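Local coordinates for coproheme decarboxylase (Thermus thermophilus, PDB 1VDH), which catalyses the hydrogen peroxide-dependent decarboxylation of Fe-coproporphyrin III to heme b, the last step of coproporphyrin-dependent heme biosynthesis, and forms a homopentamer, at residues L18-R22 against E90-S94; S61-Y65 against P134-K138; S107-E113 against S188-D194. All blocks are in the same frame, centred on the assembly; numbering follows the deposited sequence.

Contact 1: L18-R22 against E90-S94; sequences LHDFR and EARLS
L18-R22, extended in the second half of strand 10-24, runs nearly parallel to E90-S94 of helix 83-95: the N-to-C directions differ by 16° and their axes come no closer than 11.2 Å. The CA atoms of D20 and E90 lie 7.7 Å apart, those of R22 and S94 10.3 Å. L18, D20 and R22 send their CA-to-CB bonds toward the helix. R22 (chi1 m, chi2 off-rotamer at -132°, chi3 t) stretches its guanidinium between D20 and S94. D20 (chi1 t) holds it in a bidentate salt bridge, R22 NE to D20 OD1 at 2.8 Å and R22 NH2 to D20 OD2 at 2.9 Å. S94 OG accepts from R22 NH2 at 2.8 Å and R22 NH1 at 3.1 Å, while L93 CD2 covers one guanidinium face. L18 CD2 packs 3.7 Å from E90 OE1, whose carboxylate pairs with R104 and reaches G69 N of the second subunit. Helix 83-95 thus packs on the sheet of the dimeric alpha+beta (ferredoxin-like) barrel through a buried arginine, neutralised by its own strand and bound to a serine hydroxyl.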
# COMPACT_ATOMS: atom_id res chain seq x y z
N LEU A 18 14.82 -15.14 -12.91
CA LEU A 18 13.44 -14.68 -12.87
C LEU A 18 12.62 -15.50 -11.89
O LEU A 18 12.56 -16.73 -11.98
CB LEU A 18 12.77 -14.74 -14.25
CG LEU A 18 11.27 -14.40 -14.24
CD1 LEU A 18 11.06 -12.94 -13.86
CD2 LEU A 18 10.65 -14.68 -15.61
N HIS A 19 12.05 -14.82 -10.90
CA HIS A 19 11.16 -15.47 -9.94
C HIS A 19 9.78 -15.10 -10.44
O HIS A 19 9.45 -13.92 -10.57
CB HIS A 19 11.35 -14.91 -8.53
CG HIS A 19 12.53 -15.47 -7.81
ND1 HIS A 19 13.82 -15.04 -8.05
CD2 HIS A 19 12.62 -16.43 -6.86
CE1 HIS A 19 14.65 -15.70 -7.27
NE2 HIS A 19 13.95 -16.55 -6.54
N ASP A 20 8.98 -16.11 -10.75
CA ASP A 20 7.64 -15.89 -11.26
C ASP A 20 6.65 -16.55 -10.31
O ASP A 20 6.46 -17.77 -10.35
CB ASP A 20 7.53 -16.48 -12.68
CG ASP A 20 6.20 -16.16 -13.37
OD1 ASP A 20 5.22 -15.75 -12.71
OD2 ASP A 20 6.15 -16.33 -14.60
N PHE A 21 6.06 -15.75 -9.43
CA PHE A 21 5.08 -16.23 -8.46
C PHE A 21 3.66 -16.05 -8.99
O PHE A 21 3.28 -14.95 -9.42
CB PHE A 21 5.19 -15.45 -7.14
CG PHE A 21 6.46 -15.72 -6.38
CD1 PHE A 21 6.55 -16.81 -5.52
CD2 PHE A 21 7.54 -14.85 -6.50
CE1 PHE A 21 7.70 -17.03 -4.78
CE2 PHE A 21 8.70 -15.07 -5.76
CZ PHE A 21 8.78 -16.16 -4.90
N ARG A 22 2.86 -17.10 -8.90
CA ARG A 22 1.48 -17.05 -9.37
C ARG A 22 0.53 -17.70 -8.38
O ARG A 22 0.94 -18.54 -7.56
CB ARG A 22 1.36 -17.74 -10.73
CG ARG A 22 2.40 -17.29 -11.73
CD ARG A 22 1.79 -16.94 -13.07
NE ARG A 22 2.84 -16.56 -14.01
CZ ARG A 22 2.64 -16.24 -15.28
NH1 ARG A 22 1.41 -16.24 -15.78
NH2 ARG A 22 3.67 -15.94 -16.05
N GLU A 90 8.88 -16.74 -19.66
CA GLU A 90 7.81 -16.02 -19.00
C GLU A 90 6.58 -15.86 -19.91
O GLU A 90 5.45 -16.07 -19.47
CB GLU A 90 8.35 -14.65 -18.58
CG GLU A 90 7.35 -13.72 -17.98
CD GLU A 90 7.98 -12.41 -17.58
OE1 GLU A 90 8.02 -12.12 -16.37
OE2 GLU A 90 8.47 -11.68 -18.47
N ALA A 91 6.82 -15.50 -21.16
CA ALA A 91 5.74 -15.32 -22.13
C ALA A 91 5.10 -16.67 -22.46
O ALA A 91 3.88 -16.78 -22.54
CB ALA A 91 6.26 -14.65 -23.39
N ARG A 92 5.93 -17.70 -22.63
CA ARG A 92 5.44 -19.04 -22.94
C ARG A 92 4.52 -19.57 -21.84
O ARG A 92 3.49 -20.17 -22.13
CB ARG A 92 6.62 -20.00 -23.14
CG ARG A 92 7.33 -19.86 -24.48
CD ARG A 92 6.43 -20.27 -25.64
NE ARG A 92 6.00 -21.67 -25.54
CZ ARG A 92 6.77 -22.71 -25.84
NH1 ARG A 92 8.02 -22.53 -26.25
NH2 ARG A 92 6.29 -23.95 -25.73
N LEU A 93 4.89 -19.34 -20.58
CA LEU A 93 4.06 -19.79 -19.47
C LEU A 93 2.74 -19.03 -19.46
O LEU A 93 1.67 -19.62 -19.33
CB LEU A 93 4.79 -19.59 -18.13
CG LEU A 93 4.04 -19.99 -16.86
CD1 LEU A 93 3.61 -21.45 -16.91
CD2 LEU A 93 4.92 -19.72 -15.65
N SER A 94 2.83 -17.71 -19.64
CA SER A 94 1.64 -16.87 -19.64
C SER A 94 0.64 -17.18 -20.75
O SER A 94 -0.57 -16.98 -20.56
CB SER A 94 2.03 -15.39 -19.66
OG SER A 94 2.46 -14.97 -18.38
O HOH W 1 -0.86 -15.38 -18.09

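Contact 2: S61-Y65 against P134-K138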
# COMPACT_ATOMS: atom_id res chain seq x y z
N SER A 61 18.82 -23.15 -15.68
CA SER A 61 18.30 -24.05 -14.65
C SER A 61 16.91 -23.58 -14.24
O SER A 61 16.52 -22.44 -14.54
CB SER A 61 19.25 -24.04 -13.43
OG SER A 61 18.90 -25.06 -12.51
N TYR A 62 16.14 -24.46 -13.60
CA TYR A 62 14.79 -24.10 -13.17
C TYR A 62 14.31 -24.92 -11.98
O TYR A 62 14.91 -25.93 -11.60
CB TYR A 62 13.79 -24.30 -14.32
CG TYR A 62 13.30 -25.73 -14.44
CD1 TYR A 62 12.04 -26.10 -13.96
CD2 TYR A 62 14.11 -26.72 -14.99
CE1 TYR A 62 11.61 -27.42 -14.01
CE2 TYR A 62 13.69 -28.05 -15.04
CZ TYR A 62 12.44 -28.39 -14.55
OH TYR A 62 12.01 -29.70 -14.60
N GLY A 63 13.18 -24.49 -11.43
CA GLY A 63 12.56 -25.17 -10.31
C GLY A 63 11.13 -24.69 -10.18
O GLY A 63 10.84 -23.52 -10.47
N ILE A 64 10.23 -25.59 -9.82
CA ILE A 64 8.82 -25.23 -9.63
C ILE A 64 8.46 -25.60 -8.19
O ILE A 64 8.74 -26.72 -7.75
CB ILE A 64 7.89 -25.95 -10.63
CG1 ILE A 64 8.22 -25.49 -12.06
CG2 ILE A 64 6.42 -25.64 -10.30
CD1 ILE A 64 7.37 -26.15 -13.14
N TYR A 65 7.85 -24.66 -7.47
CA TYR A 65 7.52 -24.88 -6.07
C TYR A 65 6.09 -24.61 -5.65
O TYR A 65 5.40 -23.78 -6.24
CB TYR A 65 8.42 -24.00 -5.20
CG TYR A 65 9.89 -24.08 -5.52
CD1 TYR A 65 10.74 -24.86 -4.75
CD2 TYR A 65 10.43 -23.36 -6.59
CE1 TYR A 65 12.10 -24.93 -5.02
CE2 TYR A 65 11.78 -23.42 -6.87
CZ TYR A 65 12.61 -24.21 -6.09
OH TYR A 65 13.96 -24.27 -6.35
N PRO A 134 24.66 -21.15 -10.89
CA PRO A 134 24.10 -22.10 -9.92
C PRO A 134 22.89 -22.88 -10.42
O PRO A 134 21.94 -22.30 -10.96
CB PRO A 134 23.75 -21.21 -8.74
CG PRO A 134 23.26 -19.95 -9.42
CD PRO A 134 24.29 -19.77 -10.53
N ARG A 135 22.93 -24.19 -10.25
CA ARG A 135 21.82 -25.04 -10.64
C ARG A 135 20.87 -25.15 -9.46
O ARG A 135 21.30 -25.25 -8.32
CB ARG A 135 22.29 -26.45 -11.03
CG ARG A 135 22.62 -26.63 -12.49
CD ARG A 135 23.83 -25.80 -12.92
NE ARG A 135 24.27 -26.16 -14.26
CZ ARG A 135 25.34 -25.65 -14.87
NH1 ARG A 135 25.65 -26.05 -16.10
NH2 ARG A 135 26.07 -24.72 -14.27
N VAL A 136 19.57 -25.10 -9.75
CA VAL A 136 18.54 -25.20 -8.72
C VAL A 136 18.44 -26.66 -8.25
O VAL A 136 18.25 -27.56 -9.06
CB VAL A 136 17.17 -24.76 -9.29
CG1 VAL A 136 16.09 -24.94 -8.26
CG2 VAL A 136 17.24 -23.31 -9.74
N PRO A 137 18.59 -26.90 -6.93
CA PRO A 137 18.50 -28.27 -6.40
C PRO A 137 17.13 -28.90 -6.65
O PRO A 137 16.10 -28.21 -6.70
CB PRO A 137 18.83 -28.09 -4.91
CG PRO A 137 18.49 -26.66 -4.63
CD PRO A 137 18.95 -25.94 -5.86
N LYS A 138 17.11 -30.22 -6.81
CA LYS A 138 15.88 -30.93 -7.13
C LYS A 138 15.14 -31.64 -6.00
O LYS A 138 14.51 -32.67 -6.21
CB LYS A 138 16.15 -31.92 -8.27
CG LYS A 138 16.88 -31.31 -9.45
CD LYS A 138 16.06 -30.20 -10.09
CE LYS A 138 16.82 -29.55 -11.23
NZ LYS A 138 16.01 -28.51 -11.90
O HOH W 2 14.21 -31.18 -13.25
O HOH W 3 15.09 -26.35 -5.04
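Side chains do most of the joining between S61-Y65 and irregular P134-K138. S61 OG (chi1 t) accepts a nearly linear hydrogen bond from V136 N at 2.8 Å; E55 is its further partner. V136 (chi1 t) lies over G63, its CG1 4.1 Å from G63 CA, where a CB would clash. The Y65 ring meets V136 edge-on, its OH an unusually tight 2.9 Å from V136 CG1, and a water links Y65 OH to P137 O, 2.7 Å from each. K138 leaves the backbone away from the strand, then turns back (chi1 and chi2 m, chi3 and chi4 t) so that NZ donates to Y62 O at 2.8 Å. Y62 (chi1 p) points CA-to-CB away from the loop, its ring centroid 4.3 Å from K138 NZ, 28° off the normal: an off-centre cation-pi contact. P134 lies near R131 (side chains about 6 Å apart), predicted to bind Fe-coproporphyrin III. Also salt-bridged to E55, K138 fastens this loop to strand 61-67 through charge, hydrogen bond and aromatic ring.

Contact 3: S107-E113 against S188-D194; sequences SFYSVVE and SGAQGLD
S107-E113 is extended, with V112 kinked to phi -48°, and S188-G189 ends the antiparallel neighbour strand. V111 and G189 form a hydrogen-bonded pair, V111 N to G189 O 2.9 Å and G189 N to V111 O 2.7 Å; V112 and S188 form the next, non-hydrogen-bonded pair. Beyond G189 the chain turns, L193 N and D194 N both bonding to A190 O. Among side chains, D194 OD1 accepts Y109 N at 2.8 Å, S110 OG meets S188 OG at 2.6 Å (both chi1 p), and Q191 NE2 donates to E113 OE1 at 2.9 Å, itself salt-bridged to K211 of the second subunit. One water joins S107 O to D194 OD2, another D194 OD1 to S107 OG, which also bonds H70 of that subunit. Apolar contacts are F108 CZ to A190 CB 3.5 Å and V111 CG2 to L193 CD1 3.6 Å; F108 lies about 4 Å (side chains) from P146, predicted to bind Fe-coproporphyrin III. In this interior strand pair of the barrel sheet, an aspartate takes over as backbone acceptor where one strand ends.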
# COMPACT_ATOMS: atom_id res chain seq x y z
N SER A 107 6.86 -11.11 -8.57
CA SER A 107 7.95 -11.51 -9.46
C SER A 107 9.20 -10.74 -9.10
O SER A 107 9.14 -9.75 -8.37
CB SER A 107 7.58 -11.24 -10.93
OG SER A 107 7.66 -9.86 -11.24
N PHE A 108 10.34 -11.19 -9.62
CA PHE A 108 11.60 -10.52 -9.35
C PHE A 108 12.59 -10.86 -10.46
O PHE A 108 12.74 -12.02 -10.83
CB PHE A 108 12.17 -10.96 -8.00
CG PHE A 108 13.15 -9.97 -7.41
CD1 PHE A 108 12.71 -8.75 -6.91
CD2 PHE A 108 14.51 -10.26 -7.36
CE1 PHE A 108 13.61 -7.84 -6.36
CE2 PHE A 108 15.42 -9.36 -6.81
CZ PHE A 108 14.97 -8.14 -6.31
N TYR A 109 13.19 -9.83 -11.03
CA TYR A 109 14.18 -10.00 -12.08
C TYR A 109 15.52 -9.57 -11.50
O TYR A 109 15.67 -8.44 -11.01
CB TYR A 109 13.84 -9.18 -13.32
CG TYR A 109 14.96 -9.14 -14.34
CD1 TYR A 109 15.38 -7.93 -14.89
CD2 TYR A 109 15.64 -10.30 -14.72
CE1 TYR A 109 16.43 -7.87 -15.80
CE2 TYR A 109 16.70 -10.26 -15.63
CZ TYR A 109 17.09 -9.04 -16.16
OH TYR A 109 18.13 -8.97 -17.06
N SER A 110 16.50 -10.47 -11.55
CA SER A 110 17.82 -10.18 -11.01
C SER A 110 18.91 -10.95 -11.75
O SER A 110 18.62 -11.76 -12.63
CB SER A 110 17.84 -10.55 -9.53
OG SER A 110 17.57 -11.93 -9.34
N VAL A 111 20.16 -10.68 -11.39
CA VAL A 111 21.31 -11.33 -12.01
C VAL A 111 22.24 -11.89 -10.93
O VAL A 111 22.64 -11.15 -10.02
CB VAL A 111 22.12 -10.34 -12.90
CG1 VAL A 111 23.33 -11.04 -13.51
CG2 VAL A 111 21.23 -9.78 -14.02
N VAL A 112 22.57 -13.17 -11.01
CA VAL A 112 23.47 -13.81 -10.03
C VAL A 112 24.69 -12.92 -9.86
O VAL A 112 25.35 -12.55 -10.84
CB VAL A 112 23.88 -15.24 -10.47
CG1 VAL A 112 24.94 -15.80 -9.53
CG2 VAL A 112 22.66 -16.15 -10.45
N GLU A 113 24.95 -12.54 -8.61
CA GLU A 113 26.04 -11.63 -8.30
C GLU A 113 27.00 -12.14 -7.23
O GLU A 113 26.58 -12.65 -6.20
CB GLU A 113 25.45 -10.30 -7.85
CG GLU A 113 26.46 -9.20 -7.55
CD GLU A 113 25.85 -8.08 -6.74
OE1 GLU A 113 25.18 -7.20 -7.33
OE2 GLU A 113 26.03 -8.08 -5.51
N SER A 188 21.56 -12.68 -5.86
CA SER A 188 21.43 -12.06 -7.17
C SER A 188 21.18 -10.57 -6.98
O SER A 188 20.54 -10.16 -6.01
CB SER A 188 20.29 -12.69 -7.96
OG SER A 188 19.06 -12.59 -7.27
N GLY A 189 21.71 -9.76 -7.89
CA GLY A 189 21.55 -8.32 -7.80
C GLY A 189 20.50 -7.80 -8.75
O GLY A 189 20.43 -8.22 -9.90
N ALA A 190 19.66 -6.89 -8.25
CA ALA A 190 18.60 -6.30 -9.07
C ALA A 190 18.65 -4.78 -8.99
O ALA A 190 17.67 -4.10 -9.29
CB ALA A 190 17.24 -6.80 -8.58
N GLN A 191 19.82 -4.25 -8.64
CA GLN A 191 20.03 -2.81 -8.50
C GLN A 191 19.24 -1.90 -9.45
O GLN A 191 18.31 -1.20 -9.02
CB GLN A 191 21.52 -2.49 -8.49
CG GLN A 191 22.23 -3.04 -7.23
CD GLN A 191 22.84 -4.43 -7.41
OE1 GLN A 191 22.48 -5.19 -8.32
NE2 GLN A 191 23.79 -4.77 -6.54
N GLY A 192 19.55 -1.94 -10.74
CA GLY A 192 18.80 -1.13 -11.69
C GLY A 192 17.89 -2.01 -12.53
O GLY A 192 17.54 -1.66 -13.66
N LEU A 193 17.45 -3.13 -11.95
CA LEU A 193 16.61 -4.10 -12.65
C LEU A 193 15.24 -4.35 -12.04
O LEU A 193 14.31 -4.74 -12.75
CB LEU A 193 17.36 -5.43 -12.76
CG LEU A 193 18.79 -5.33 -13.31
CD1 LEU A 193 19.42 -6.72 -13.35
CD2 LEU A 193 18.78 -4.70 -14.70
N ASP A 194 15.11 -4.17 -10.73
CA ASP A 194 13.84 -4.38 -10.06
C ASP A 194 13.72 -3.48 -8.82
O ASP A 194 14.60 -2.66 -8.57
CB ASP A 194 13.63 -5.86 -9.73
CG ASP A 194 12.16 -6.29 -9.83
OD1 ASP A 194 11.88 -7.40 -10.33
OD2 ASP A 194 11.27 -5.52 -9.41
O HOH W 4 9.25 -7.03 -8.24
O HOH W 5 9.67 -8.10 -11.70

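In the fold
From the N terminus, strand 10-24 brings in the first segment of contact 1, which closes when helix 83-95 packs against it; S61-Y65 of contact 2 lies inside that loop. Contact 2 closes only at P134-K138, after contact 1 is complete, so the two cross. Contact 3 opens at S107, within the loop of contact 2, and closes past it at S188-D194; these also cross, whereas contacts 1 and 3 run in series. All three reach one curled antiparallel sheet. Neighbouring strands 10-24 and 102-116 join contacts 1 and 3 directly, H19 N lying 2.9 Å from F108 O, and both meet the second subunit of the pentamer. P134 packs on V112, linking contacts 2 and 3.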